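Local coordinates for Thiol:disulfide interchange protein (Klebsiella pneumoniae, PDB 6DXN) that probably catalyses thiol-disulfide exchange in the periplasm as a DsbA-type member of the thioredoxin family, at residues A[29-34]-A[93-98]; A[84-89]-A[117-122]; A[60-65]-A[138-143]; A[41-46]-A[174-179]; A[78-83]-A[131-136]. All coordinates share one frame; numbering follows the deposited sequence.

Contact 1: A[29-34]-A[93-98]; sequences FSFYCG and LLFEGL
Phe-31 presents the edge of its ring to the face of Phe-95, with centroids 4.8 Å apart and planes inclined at 59°, an edge-to-face aromatic pair. Its CD1 lies over the centre of the Phe-95 ring. Both faces of Phe-31 are covered as well: CE2 of Phe-29 stands 3.5 Å above the plane, over the centre, while CB of Leu-94 approaches the opposite face as a CH-pi contact, 3.8 Å from the centroid and displaced toward the rim. CD1 of Leu-94 extends this cover to CZ of Phe-31, at 3.5 Å. Chi1 of -77° sets CG of Phe-31 beside its own backbone N, the root from which the ring enters between Phe-29 and Leu-94. CB of Phe-31 is met by Leu-98 CD1 at 3.3 Å.

Packing slackens toward the partly exposed Tyr-32, where CD2 of Leu-98 lies over one ring face yet comes no nearer than 4.4 Å to CE2. The backbone here is shaped by a type I turn from Ser-30 to Cys-33 and by an ST turn in which Tyr-32 N donates to Ser-30 OG at 3.2 Å. Cys-33 then N-caps helix 34-41, opening the CxxC sequence characteristic of thioredoxin-like oxidoreductases. The turn thus leads from strand 25-29 into that helix, with helix 87-99 packed against it, Leu-74 of helix 71-83 touching Phe-31, Tyr-32 and Leu-98, and His-63 of strand 60-63 bonded to the backbone N of Phe-31.

Contact 2: A[84-89]-A[117-122]; sequences AGVDGK and LGITSE
Val-86 and Ile-119 meet tip to tip, the methyl CG2 of Val-86 lying 4.0 Å from the terminal CD1 of Ile-119. That same CD1 is approached by CB of Ala-84 at 4.1 Å, giving the isoleucine end two neighbours across the contact. Leu-117 adds a more distant branch: its CD1 stands 4.4 Å from Val-86 CG2 and equally far, 4.4 Å, from CB of Lys-89.

In the next shell, backbone turns flank these groups. Gly-85, with positive phi, ends helix 71-83 and leads into Val-86, whose O accepts from Lys-89 N at 3.1 Å as helix 87-99 begins. On the other side, Gly-118 closes helix 107-115 with a Schellman motif (phi 102°), and Thr-120 N-caps helix 121-129, leaving Ile-119 in the short link between them. Farther out, Met-127 touches both Ala-84 and Ile-119, and Leu-117 also rests on Val-90 and Leu-93.

Every pair across the contact is carbon to carbon at 4.0 Å or more, which implies a modest apolar patch between two interhelical turns near the surface, joined by dispersion and shape rather than by directional bonds.

Contact 3: A[60-65]-A[138-143]; sequences EKYHVS and ARQDNL
Asp-141 OD1 is gripped by two donors: Ser-65 OG, 2.6 Å away on the syn lone pair, and a water, 2.7 Å away. The elements joined are strand 60-63, at one margin of the thioredoxin-type sheet, and helix 131-146, whose segment 138-143 runs at 78° to the strand. The water also donates to His-63 O at 2.6 Å and accepts from Ser-65 N, tying the carboxylate to the backbone where the strand ends. Thr-75 of helix 71-83 holds the Ser-65 hydroxyl from outside and also reaches the His-63 imidazole.

Gln-140 fixes the middle of this crossing. Its OE1 takes the His-63 N-H at 3.2 Å in a nearly straight bond (174°), the donor tilted 25° from the carbonyl plane, and its NE2 is held by Leu-136 O one turn back. This gives the buried amide a partner at each polar end and fixes its rotation.

The aliphatic part of the same side chain serves Tyr-62: CG of Gln-140 sits 3.7 Å above one face of the ring, offset toward the rim, a CH-pi contact. Arg-139 crosses the hydroxyl end of the ring; its chain bends at chi2, and NE makes a weak hydrogen bond, 3.4 Å, to Tyr-62 OH, which lies in the guanidinium plane. The strongest partner of that guanidinium is Gln-21 O, bound by NH2. On the ring edge beside the hydroxyl, CD2 of Leu-143 lies in the ring plane, 3.3 Å from Tyr-62 CE2.

Contact 4: A[41-46]-A[174-179]; sequences ERINVD and DTYAED
The break between helices 34-41 and 45-52, just downstream of the thioredoxin-type CxxC, sets Ile-43 and Val-45 against Tyr-176 and Ala-177 of the C-terminal helix 173-188. Its geometric mark is Asn-44, which takes a positive phi of 65° and serves as the N-cap position of the second helix.

Ala-177 sits closest to this turn. Ala-177 CA lies 4.6 Å from Val-45 CA. The alanine CB faces backbone more than side chains: Ile-43 O is 3.7 Å away and Asn-44 O 3.8 Å. The short side chain thus lets the two main chains approach.

Tyr-176 flanks this point, and its CD1 and CE1 form the side of the ring turned to the break. CG2 of Ile-43 approaches CD1 at 4.0 Å, crossing the tyrosine side chain obliquely. The phenol oxygen is engaged outside the two segments, bonded to Asn-165 O, which tethers the far end of the ring. Phe-39 of helix 34-41 touches both Tyr-176 and Val-45. A triethylene glycol, probably from the crystallisation medium, lies about 3 Å from the Tyr-176 side chain at the nearest atoms. CG2 of Val-45 meets the ring edge in its plane, 3.9 Å from Tyr-176 CE1.

Contact 5: A[78-83]-A[131-136]; sequences WAVAQY and FMVKAL
Val-133 pushes its CG2 against the base of Tyr-83, 3.7 Å from CB and equally near the ring atom CG, the two side chains crossing at about a right angle. Its other methyl, CG1, meets two residues a turn before Tyr-83, Val-80 CG2 at 3.8 Å and Ala-79 CB at 4.2 Å. With CG1 anti to the backbone N (chi1 163°) and CG2 beside that N, one branch faces Val-80 and Ala-79 while the other faces Tyr-83. The small Ala-79 permits close approach here, Ala-79 CA lying 5.5 Å from Val-133 CA.

This is a helix-helix contact between the C-terminal end of 71-83 and the N-terminal end of 131-146, in the helical region that DsbA proteins carry inserted in the thioredoxin fold. The axes of segments 78-83 and 131-136 come within 8.8 Å, with 133° between their directions.

Leu-136, one turn on from Val-133, supplies the second anchor. Its CD2 reaches the helix backbone at Ala-79 CA, 3.9 Å away, and comes near the amide end of Gln-82, whose modelled position is doubtful. Toward the exposed end, selenomethionine Met-132, deposited in two conformers, offers a looser and tentative touch, CB to Tyr-83 CD1 at 4.4 Å. Met-127 of helix 121-129 touches both Val-80 and Tyr-83, while Gln-140 and Ile-137 continue the cover of Ala-79 along helix 131-146.

Overall arrangement
Contact 5 touches both contact 2 and contact 3, its centre about 12 Å from that of contact 2 and 11 Å from that of contact 3, with which it shares helix 131-146. Along the chain contact 2 nests inside contact 5, which nests inside 3, and 3 inside 4. Contact 1 crosses all four in sequence; it shares helix 87-99 with contact 2 and touches contact 3. Contact 4 lies across the chain centre from contacts 3 and 5, yet Lys-61 NZ and Asp-46 OD2 form a salt bridge linking it to contact 3. Contact 1, through helix 87-99, and contact 3, through helix 131-146, join the inserted helices to the loop before the CxxC helix and to strand 60-63.

Contact 1: A[29-34]-A[93-98]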
# COMPACT_ATOMS: atom_id res chain seq x y z
N PHE A 29 -3.54 2.28 0.39
CA PHE A 29 -3.91 1.86 1.71
C PHE A 29 -3.92 3.05 2.67
O PHE A 29 -3.47 4.14 2.35
CB PHE A 29 -2.93 0.78 2.20
CG PHE A 29 -1.63 1.33 2.71
CD1 PHE A 29 -0.62 1.73 1.84
CD2 PHE A 29 -1.41 1.45 4.07
CE1 PHE A 29 0.57 2.24 2.32
CE2 PHE A 29 -0.21 1.96 4.56
CZ PHE A 29 0.78 2.35 3.68
N SER A 30 -4.44 2.79 3.87
CA SER A 30 -4.48 3.75 4.93
C SER A 30 -4.14 3.02 6.23
O SER A 30 -4.66 1.92 6.49
CB SER A 30 -5.82 4.43 5.02
OG SER A 30 -5.87 5.28 6.15
N PHE A 31 -3.27 3.63 7.04
CA PHE A 31 -2.92 3.01 8.29
C PHE A 31 -4.13 2.98 9.23
O PHE A 31 -4.06 2.32 10.24
CB PHE A 31 -1.72 3.70 8.94
CG PHE A 31 -0.38 3.37 8.34
CD1 PHE A 31 0.22 2.15 8.61
CD2 PHE A 31 0.30 4.28 7.54
CE1 PHE A 31 1.46 1.85 8.08
CE2 PHE A 31 1.54 3.97 7.02
CZ PHE A 31 2.12 2.76 7.27
N TYR A 32 -5.20 3.71 8.90
CA TYR A 32 -6.45 3.76 9.71
C TYR A 32 -7.43 2.64 9.32
O TYR A 32 -8.37 2.33 10.06
CB TYR A 32 -7.26 5.04 9.46
CG TYR A 32 -6.77 6.33 10.07
CD1 TYR A 32 -5.88 7.15 9.40
CD2 TYR A 32 -7.29 6.78 11.27
CE1 TYR A 32 -5.46 8.36 9.94
CE2 TYR A 32 -6.88 7.99 11.83
CZ TYR A 32 -5.97 8.78 11.15
OH TYR A 32 -5.56 9.97 11.69
N CYS A 33 -7.21 2.06 8.13
CA CYS A 33 -8.10 1.04 7.54
C CYS A 33 -7.85 -0.36 8.12
O CYS A 33 -6.75 -0.89 8.00
CB CYS A 33 -7.91 1.04 6.03
SG CYS A 33 -9.03 -0.05 5.12
N GLY A 34 -8.88 -0.95 8.73
CA GLY A 34 -8.78 -2.28 9.34
C GLY A 34 -8.31 -3.34 8.34
O GLY A 34 -7.32 -4.03 8.56
N LEU A 93 4.13 -1.19 13.16
CA LEU A 93 4.14 -0.31 14.33
C LEU A 93 3.17 0.87 14.15
O LEU A 93 2.62 1.38 15.16
CB LEU A 93 5.57 0.18 14.57
CG LEU A 93 6.61 -0.93 14.77
CD1 LEU A 93 8.01 -0.35 14.82
CD2 LEU A 93 6.32 -1.74 16.02
N LEU A 94 2.94 1.29 12.90
CA LEU A 94 2.00 2.40 12.63
C LEU A 94 0.56 1.87 12.69
O LEU A 94 -0.31 2.57 13.20
CB LEU A 94 2.32 3.05 11.28
CG LEU A 94 3.58 3.91 11.24
CD1 LEU A 94 3.98 4.24 9.81
CD2 LEU A 94 3.41 5.18 12.06
N PHE A 95 0.33 0.66 12.16
CA PHE A 95 -0.97 0.04 12.22
C PHE A 95 -1.34 -0.20 13.69
O PHE A 95 -2.47 0.04 14.09
CB PHE A 95 -1.02 -1.29 11.48
CG PHE A 95 -1.18 -1.20 9.98
CD1 PHE A 95 -2.38 -0.80 9.42
CD2 PHE A 95 -0.16 -1.60 9.12
CE1 PHE A 95 -2.55 -0.74 8.05
CE2 PHE A 95 -0.34 -1.55 7.75
CZ PHE A 95 -1.52 -1.11 7.21
N GLU A 96 -0.38 -0.71 14.48
CA GLU A 96 -0.62 -0.96 15.91
C GLU A 96 -0.89 0.39 16.60
O GLU A 96 -1.88 0.54 17.30
CB GLU A 96 0.55 -1.71 16.54
CG GLU A 96 0.71 -3.14 16.05
CD GLU A 96 1.87 -3.91 16.64
OE1 GLU A 96 2.48 -3.41 17.62
OE2 GLU A 96 2.17 -5.01 16.13
N GLY A 97 -0.01 1.37 16.35
CA GLY A 97 -0.12 2.71 16.97
C GLY A 97 -1.45 3.40 16.68
O GLY A 97 -1.86 4.32 17.41
N LEU A 98 -2.15 2.94 15.64
CA LEU A 98 -3.41 3.55 15.23
C LEU A 98 -4.62 2.66 15.52
O LEU A 98 -5.68 3.18 15.92
CB LEU A 98 -3.33 3.88 13.74
CG LEU A 98 -2.48 5.10 13.40
CD1 LEU A 98 -2.00 5.06 11.96
CD2 LEU A 98 -3.26 6.37 13.68

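Contact 2: A[84-89]-A[117-122]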
# COMPACT_ATOMS: atom_id res chain seq x y z
N ALA A 84 14.54 5.76 4.31
CA ALA A 84 15.40 5.24 5.37
C ALA A 84 15.48 3.71 5.24
O ALA A 84 16.30 3.06 5.90
CB ALA A 84 14.87 5.64 6.72
N GLY A 85 14.59 3.15 4.42
CA GLY A 85 14.54 1.73 4.17
C GLY A 85 14.02 0.92 5.35
O GLY A 85 14.16 -0.30 5.35
N VAL A 86 13.40 1.60 6.34
CA VAL A 86 12.84 0.94 7.53
C VAL A 86 11.33 0.75 7.35
O VAL A 86 10.60 0.51 8.33
CB VAL A 86 13.12 1.74 8.83
CG1 VAL A 86 14.62 1.97 9.03
CG2 VAL A 86 12.37 3.06 8.87
N ASP A 87 10.87 0.83 6.10
CA ASP A 87 9.45 0.69 5.75
C ASP A 87 8.96 -0.73 6.09
O ASP A 87 7.76 -0.93 6.29
CB ASP A 87 9.20 1.02 4.28
CG ASP A 87 10.07 0.24 3.30
OD1 ASP A 87 11.31 0.27 3.46
OD2 ASP A 87 9.50 -0.39 2.40
N GLY A 88 9.89 -1.69 6.15
CA GLY A 88 9.56 -3.08 6.45
C GLY A 88 9.22 -3.29 7.92
O GLY A 88 8.42 -4.15 8.25
N LYS A 89 9.84 -2.49 8.80
CA LYS A 89 9.64 -2.61 10.25
C LYS A 89 8.55 -1.66 10.77
O LYS A 89 7.72 -2.05 11.60
CB LYS A 89 10.93 -2.29 11.01
CG LYS A 89 12.10 -3.23 10.79
CD LYS A 89 13.31 -2.89 11.64
CE LYS A 89 14.46 -3.85 11.47
NZ LYS A 89 15.59 -3.52 12.36
N LEU A 117 13.33 2.95 16.63
CA LEU A 117 14.07 2.20 15.61
C LEU A 117 15.50 2.74 15.45
O LEU A 117 16.31 2.15 14.72
CB LEU A 117 13.31 2.28 14.28
CG LEU A 117 11.91 1.66 14.27
CD1 LEU A 117 11.30 1.72 12.88
CD2 LEU A 117 11.94 0.23 14.78
N GLY A 118 15.81 3.86 16.11
CA GLY A 118 17.15 4.45 16.06
C GLY A 118 17.24 5.65 15.12
O GLY A 118 18.32 6.00 14.65
N ILE A 119 16.08 6.26 14.85
CA ILE A 119 16.03 7.45 14.02
C ILE A 119 15.63 8.62 14.93
O ILE A 119 14.47 8.74 15.35
CB ILE A 119 15.07 7.25 12.82
CG1 ILE A 119 15.53 6.08 11.95
CG2 ILE A 119 14.91 8.54 12.02
CD1 ILE A 119 14.62 5.77 10.78
N THR A 120 16.61 9.48 15.24
CA THR A 120 16.39 10.62 16.11
C THR A 120 15.41 11.60 15.45
O THR A 120 15.23 11.59 14.22
CB THR A 120 17.70 11.37 16.40
OG1 THR A 120 18.14 11.95 15.18
CG2 THR A 120 18.78 10.48 16.98
N SER A 121 14.79 12.44 16.27
CA SER A 121 13.86 13.46 15.79
C SER A 121 14.57 14.42 14.82
O SER A 121 13.94 14.93 13.91
CB SER A 121 13.23 14.19 16.94
OG SER A 121 12.46 13.30 17.74
N GLU A 122 15.87 14.65 15.03
CA GLU A 122 16.67 15.53 14.16
C GLU A 122 16.86 14.87 12.78
O GLU A 122 16.79 15.55 11.76
CB GLU A 122 18.05 15.84 14.76
CG GLU A 122 18.01 16.76 15.96
CD GLU A 122 17.47 16.16 17.24
OE1 GLU A 122 17.17 14.94 17.25
OE2 GLU A 122 17.36 16.90 18.23

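Contact 3: A[60-65]-A[138-143]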
# COMPACT_ATOMS: atom_id res chain seq x y z
N GLU A 60 4.19 -1.79 -4.81
CA GLU A 60 4.33 -0.43 -4.30
C GLU A 60 3.11 -0.12 -3.43
O GLU A 60 1.98 -0.40 -3.79
CB GLU A 60 4.52 0.57 -5.44
CG GLU A 60 5.91 0.51 -6.05
CD GLU A 60 6.24 1.64 -7.01
OE1 GLU A 60 5.30 2.30 -7.49
OE2 GLU A 60 7.44 1.86 -7.26
N LYS A 61 3.38 0.42 -2.24
CA LYS A 61 2.30 0.77 -1.34
C LYS A 61 2.25 2.29 -1.24
O LYS A 61 3.22 2.93 -0.85
CB LYS A 61 2.47 0.05 -0.00
CG LYS A 61 2.33 -1.46 -0.09
CD LYS A 61 2.09 -2.16 1.22
CE LYS A 61 0.75 -1.82 1.82
NZ LYS A 61 0.49 -2.63 3.04
N TYR A 62 1.11 2.84 -1.64
CA TYR A 62 0.86 4.27 -1.63
C TYR A 62 -0.17 4.59 -0.54
O TYR A 62 -1.28 4.08 -0.55
CB TYR A 62 0.43 4.70 -3.03
CG TYR A 62 1.55 4.84 -4.03
CD1 TYR A 62 2.79 4.24 -3.85
CD2 TYR A 62 1.33 5.47 -5.25
CE1 TYR A 62 3.81 4.36 -4.79
CE2 TYR A 62 2.32 5.59 -6.19
CZ TYR A 62 3.57 5.03 -5.98
OH TYR A 62 4.53 5.16 -6.94
N HIS A 63 0.24 5.43 0.42
CA HIS A 63 -0.62 5.82 1.52
C HIS A 63 -1.59 6.92 1.07
O HIS A 63 -1.22 7.80 0.33
CB HIS A 63 0.23 6.20 2.74
CG HIS A 63 -0.61 6.29 3.96
ND1 HIS A 63 -0.99 7.49 4.50
CD2 HIS A 63 -1.23 5.33 4.69
CE1 HIS A 63 -1.77 7.27 5.54
NE2 HIS A 63 -1.94 5.97 5.67
N VAL A 64 -2.85 6.84 1.55
CA VAL A 64 -3.94 7.80 1.21
C VAL A 64 -3.96 8.94 2.24
O VAL A 64 -4.42 8.76 3.38
CB VAL A 64 -5.29 7.07 1.14
CG1 VAL A 64 -6.46 8.03 0.94
CG2 VAL A 64 -5.30 6.00 0.06
N SER A 65 -3.51 10.13 1.82
CA SER A 65 -3.40 11.33 2.68
C SER A 65 -4.76 11.91 3.08
O SER A 65 -4.89 12.47 4.17
CB SER A 65 -2.57 12.40 2.01
OG SER A 65 -1.21 12.04 1.92
N ALA A 138 4.39 13.50 -3.04
CA ALA A 138 3.57 14.11 -4.10
C ALA A 138 3.04 13.03 -5.05
O ALA A 138 1.89 13.10 -5.49
CB ALA A 138 4.34 15.19 -4.82
N ARG A 139 3.88 12.02 -5.33
CA ARG A 139 3.52 10.89 -6.21
C ARG A 139 2.29 10.16 -5.64
O ARG A 139 1.34 9.84 -6.37
CB ARG A 139 4.71 9.93 -6.33
CG ARG A 139 4.44 8.63 -7.09
CD ARG A 139 4.18 8.82 -8.58
NE ARG A 139 4.21 7.56 -9.32
CZ ARG A 139 4.05 7.45 -10.64
NH1 ARG A 139 3.81 8.53 -11.36
NH2 ARG A 139 4.12 6.27 -11.22
N GLN A 140 2.35 9.86 -4.34
CA GLN A 140 1.29 9.16 -3.62
C GLN A 140 -0.04 9.93 -3.72
O GLN A 140 -1.06 9.35 -4.08
CB GLN A 140 1.74 8.92 -2.18
CG GLN A 140 2.70 7.74 -2.04
CD GLN A 140 3.37 7.67 -0.69
OE1 GLN A 140 3.08 6.79 0.12
NE2 GLN A 140 4.25 8.62 -0.42
N ASP A 141 -0.02 11.24 -3.40
CA ASP A 141 -1.21 12.09 -3.43
C ASP A 141 -1.75 12.25 -4.87
O ASP A 141 -2.96 12.20 -5.11
CB ASP A 141 -0.92 13.46 -2.81
CG ASP A 141 -0.57 13.44 -1.33
OD1 ASP A 141 -0.95 12.46 -0.64
OD2 ASP A 141 0.08 14.41 -0.88
N ASN A 142 -0.83 12.45 -5.82
CA ASN A 142 -1.22 12.68 -7.21
C ASN A 142 -1.93 11.45 -7.81
O ASN A 142 -2.91 11.60 -8.54
CB ASN A 142 0.00 13.02 -8.07
CG ASN A 142 -0.37 13.40 -9.49
OD1 ASN A 142 -1.31 14.17 -9.70
ND2 ASN A 142 0.36 12.89 -10.46
N LEU A 143 -1.43 10.25 -7.51
CA LEU A 143 -2.02 9.02 -8.08
C LEU A 143 -3.37 8.68 -7.42
O LEU A 143 -4.24 8.11 -8.09
CB LEU A 143 -1.02 7.87 -8.00
CG LEU A 143 -0.13 7.70 -9.24
CD1 LEU A 143 0.46 9.02 -9.71
CD2 LEU A 143 0.97 6.69 -9.00
O HOH W 1 -2.17 10.01 -0.76

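Contact 4: A[41-46]-A[174-179]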
# COMPACT_ATOMS: atom_id res chain seq x y z
N GLU A 41 -0.78 -7.87 7.82
CA GLU A 41 -0.36 -8.59 9.04
C GLU A 41 -1.19 -9.85 9.36
O GLU A 41 -0.65 -10.78 9.96
CB GLU A 41 -0.40 -7.59 10.21
CG GLU A 41 0.05 -8.14 11.56
CD GLU A 41 -0.98 -8.95 12.34
OE1 GLU A 41 -2.19 -8.73 12.12
OE2 GLU A 41 -0.57 -9.79 13.15
N ARG A 42 -2.48 -9.87 9.00
CA ARG A 42 -3.36 -11.03 9.36
C ARG A 42 -3.54 -11.99 8.18
O ARG A 42 -3.20 -13.16 8.29
CB ARG A 42 -4.74 -10.57 9.85
CG ARG A 42 -5.67 -11.72 10.23
CD ARG A 42 -7.06 -11.28 10.67
NE ARG A 42 -7.01 -10.35 11.79
CZ ARG A 42 -6.84 -10.71 13.06
NH1 ARG A 42 -6.70 -11.99 13.37
NH2 ARG A 42 -6.80 -9.79 14.01
N ILE A 43 -4.15 -11.49 7.10
CA ILE A 43 -4.39 -12.27 5.88
C ILE A 43 -3.04 -12.50 5.19
O ILE A 43 -2.80 -13.55 4.60
CB ILE A 43 -5.38 -11.57 4.94
CG1 ILE A 43 -6.69 -11.21 5.65
CG2 ILE A 43 -5.62 -12.42 3.69
CD1 ILE A 43 -7.67 -10.44 4.79
N ASN A 44 -2.18 -11.48 5.25
CA ASN A 44 -0.86 -11.54 4.65
C ASN A 44 -1.01 -11.65 3.12
O ASN A 44 -0.37 -12.47 2.46
CB ASN A 44 0.00 -12.62 5.29
CG ASN A 44 0.48 -12.20 6.66
OD1 ASN A 44 0.95 -11.07 6.83
ND2 ASN A 44 0.39 -13.08 7.64
N VAL A 45 -1.88 -10.79 2.59
CA VAL A 45 -2.07 -10.68 1.16
C VAL A 45 -0.79 -10.09 0.56
O VAL A 45 -0.38 -10.45 -0.54
CB VAL A 45 -3.27 -9.77 0.82
CG1 VAL A 45 -3.33 -9.44 -0.66
CG2 VAL A 45 -4.59 -10.36 1.30
N ASP A 46 -0.15 -9.19 1.32
CA ASP A 46 1.04 -8.46 0.83
C ASP A 46 2.25 -9.40 0.66
O ASP A 46 2.93 -9.32 -0.35
CB ASP A 46 1.41 -7.30 1.75
CG ASP A 46 0.48 -6.10 1.67
OD1 ASP A 46 -0.42 -6.09 0.80
OD2 ASP A 46 0.69 -5.17 2.45
N ASP A 174 -5.70 -17.99 4.01
CA ASP A 174 -4.49 -18.48 3.33
C ASP A 174 -4.81 -18.68 1.85
O ASP A 174 -4.03 -18.28 0.97
CB ASP A 174 -3.96 -19.75 4.00
CG ASP A 174 -3.56 -19.55 5.46
OD1 ASP A 174 -3.42 -18.39 5.87
OD2 ASP A 174 -3.39 -20.57 6.18
N THR A 175 -5.97 -19.28 1.58
CA THR A 175 -6.41 -19.56 0.22
C THR A 175 -6.72 -18.23 -0.48
O THR A 175 -6.37 -18.04 -1.65
CB THR A 175 -7.60 -20.53 0.22
OG1 THR A 175 -7.21 -21.70 0.95
CG2 THR A 175 -8.06 -20.91 -1.17
N TYR A 176 -7.35 -17.31 0.26
CA TYR A 176 -7.69 -16.00 -0.27
C TYR A 176 -6.43 -15.27 -0.73
O TYR A 176 -6.38 -14.72 -1.85
CB TYR A 176 -8.44 -15.15 0.77
CG TYR A 176 -8.74 -13.77 0.26
CD1 TYR A 176 -7.78 -12.78 0.33
CD2 TYR A 176 -9.95 -13.46 -0.35
CE1 TYR A 176 -8.01 -11.51 -0.17
CE2 TYR A 176 -10.20 -12.19 -0.84
CZ TYR A 176 -9.23 -11.21 -0.75
OH TYR A 176 -9.43 -9.95 -1.24
N ALA A 177 -5.41 -15.24 0.14
CA ALA A 177 -4.15 -14.55 -0.14
C ALA A 177 -3.49 -15.14 -1.40
O ALA A 177 -2.99 -14.41 -2.24
CB ALA A 177 -3.23 -14.62 1.05
N GLU A 178 -3.52 -16.48 -1.51
CA GLU A 178 -2.94 -17.16 -2.67
C GLU A 178 -3.69 -16.78 -3.94
O GLU A 178 -3.08 -16.55 -4.98
CB GLU A 178 -2.96 -18.68 -2.49
CG GLU A 178 -2.20 -19.43 -3.60
CD GLU A 178 -2.33 -20.95 -3.57
OE1 GLU A 178 -3.43 -21.44 -3.26
OE2 GLU A 178 -1.31 -21.63 -3.85
N ASP A 179 -5.02 -16.68 -3.84
CA ASP A 179 -5.92 -16.38 -4.97
C ASP A 179 -5.68 -14.94 -5.44
O ASP A 179 -5.76 -14.64 -6.64
CB ASP A 179 -7.39 -16.62 -4.59
CG ASP A 179 -8.32 -16.91 -5.76
OD1 ASP A 179 -7.82 -17.37 -6.79
OD2 ASP A 179 -9.55 -16.70 -5.61

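Contact 5: A[78-83]-A[131-136]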
# COMPACT_ATOMS: atom_id res chain seq x y z
N TRP A 78 5.51 7.34 5.75
CA TRP A 78 5.73 6.16 4.89
C TRP A 78 6.87 6.45 3.89
O TRP A 78 7.73 5.60 3.63
CB TRP A 78 4.40 5.75 4.24
CG TRP A 78 4.41 4.44 3.52
CD1 TRP A 78 4.06 4.23 2.22
CD2 TRP A 78 4.81 3.16 4.04
NE1 TRP A 78 4.20 2.90 1.90
CE2 TRP A 78 4.65 2.22 2.99
CE3 TRP A 78 5.26 2.70 5.29
CZ2 TRP A 78 4.95 0.87 3.15
CZ3 TRP A 78 5.58 1.37 5.43
CH2 TRP A 78 5.41 0.46 4.38
N ALA A 79 6.88 7.68 3.36
CA ALA A 79 7.89 8.13 2.40
C ALA A 79 9.28 8.12 3.06
O ALA A 79 10.25 7.65 2.47
CB ALA A 79 7.52 9.49 1.87
N VAL A 80 9.36 8.65 4.29
CA VAL A 80 10.61 8.66 5.04
C VAL A 80 11.00 7.21 5.34
O VAL A 80 12.19 6.85 5.27
CB VAL A 80 10.52 9.47 6.35
CG1 VAL A 80 11.69 9.19 7.28
CG2 VAL A 80 10.40 10.97 6.10
N ALA A 81 10.00 6.39 5.70
CA ALA A 81 10.18 4.97 6.05
C ALA A 81 10.90 4.20 4.94
O ALA A 81 11.78 3.37 5.22
CB ALA A 81 8.83 4.35 6.33
N GLN A 82 10.54 4.49 3.68
CA GLN A 82 11.09 3.80 2.50
C GLN A 82 12.45 4.40 2.12
O GLN A 82 13.32 3.69 1.62
CB GLN A 82 10.10 3.91 1.33
CG GLN A 82 8.78 3.22 1.62
CD GLN A 82 7.70 3.58 0.63
OE1 GLN A 82 6.59 3.94 1.02
NE2 GLN A 82 8.03 3.53 -0.65
N TYR A 83 12.61 5.70 2.34
CA TYR A 83 13.87 6.40 2.07
C TYR A 83 14.94 5.90 3.05
O TYR A 83 16.10 5.69 2.66
CB TYR A 83 13.69 7.92 2.16
CG TYR A 83 14.97 8.70 2.14
CD1 TYR A 83 15.60 9.02 0.94
CD2 TYR A 83 15.56 9.14 3.31
CE1 TYR A 83 16.78 9.74 0.91
CE2 TYR A 83 16.75 9.87 3.30
CZ TYR A 83 17.36 10.17 2.10
OH TYR A 83 18.52 10.88 2.08
N PHE A 131 14.64 15.80 -0.94
CA PHE A 131 13.97 15.96 -2.24
C PHE A 131 13.26 14.67 -2.68
O PHE A 131 12.19 14.75 -3.25
CB PHE A 131 14.96 16.48 -3.29
CG PHE A 131 15.97 15.49 -3.81
CD1 PHE A 131 15.68 14.70 -4.91
CD2 PHE A 131 17.23 15.36 -3.22
CE1 PHE A 131 16.61 13.79 -5.40
CE2 PHE A 131 18.15 14.44 -3.70
CZ PHE A 131 17.84 13.66 -4.79
N MSE A 132 13.85 13.51 -2.40
CA MSE A 132 13.26 12.22 -2.82
C MSE A 132 12.04 11.92 -1.99
O MSE A 132 11.07 11.35 -2.48
CB MSE A 132 14.23 11.05 -2.74
CG MSE A 132 15.19 11.06 -3.93
SE MSE A 132 16.82 10.03 -3.54
CE MSE A 132 16.07 8.25 -3.89
N VAL A 133 12.09 12.30 -0.71
CA VAL A 133 10.98 12.07 0.23
C VAL A 133 9.75 12.87 -0.24
O VAL A 133 8.65 12.33 -0.36
CB VAL A 133 11.39 12.41 1.68
CG1 VAL A 133 10.20 12.58 2.61
CG2 VAL A 133 12.35 11.38 2.22
N LYS A 134 9.98 14.14 -0.57
CA LYS A 134 8.94 15.06 -1.02
C LYS A 134 8.35 14.59 -2.36
O LYS A 134 7.16 14.72 -2.59
CB LYS A 134 9.51 16.47 -1.16
CG LYS A 134 10.05 17.07 0.13
CD LYS A 134 10.96 18.27 -0.09
CE LYS A 134 10.26 19.50 -0.63
NZ LYS A 134 9.33 20.08 0.37
N ALA A 135 9.21 14.06 -3.23
CA ALA A 135 8.77 13.60 -4.54
C ALA A 135 7.82 12.40 -4.39
O ALA A 135 6.85 12.30 -5.13
CB ALA A 135 9.96 13.25 -5.41
N LEU A 136 8.12 11.53 -3.42
CA LEU A 136 7.32 10.32 -3.19
C LEU A 136 5.97 10.69 -2.55
O LEU A 136 4.96 10.09 -2.84
CB LEU A 136 8.12 9.35 -2.31
CG LEU A 136 7.52 7.95 -2.13
CD1 LEU A 136 7.27 7.28 -3.48
CD2 LEU A 136 8.43 7.08 -1.29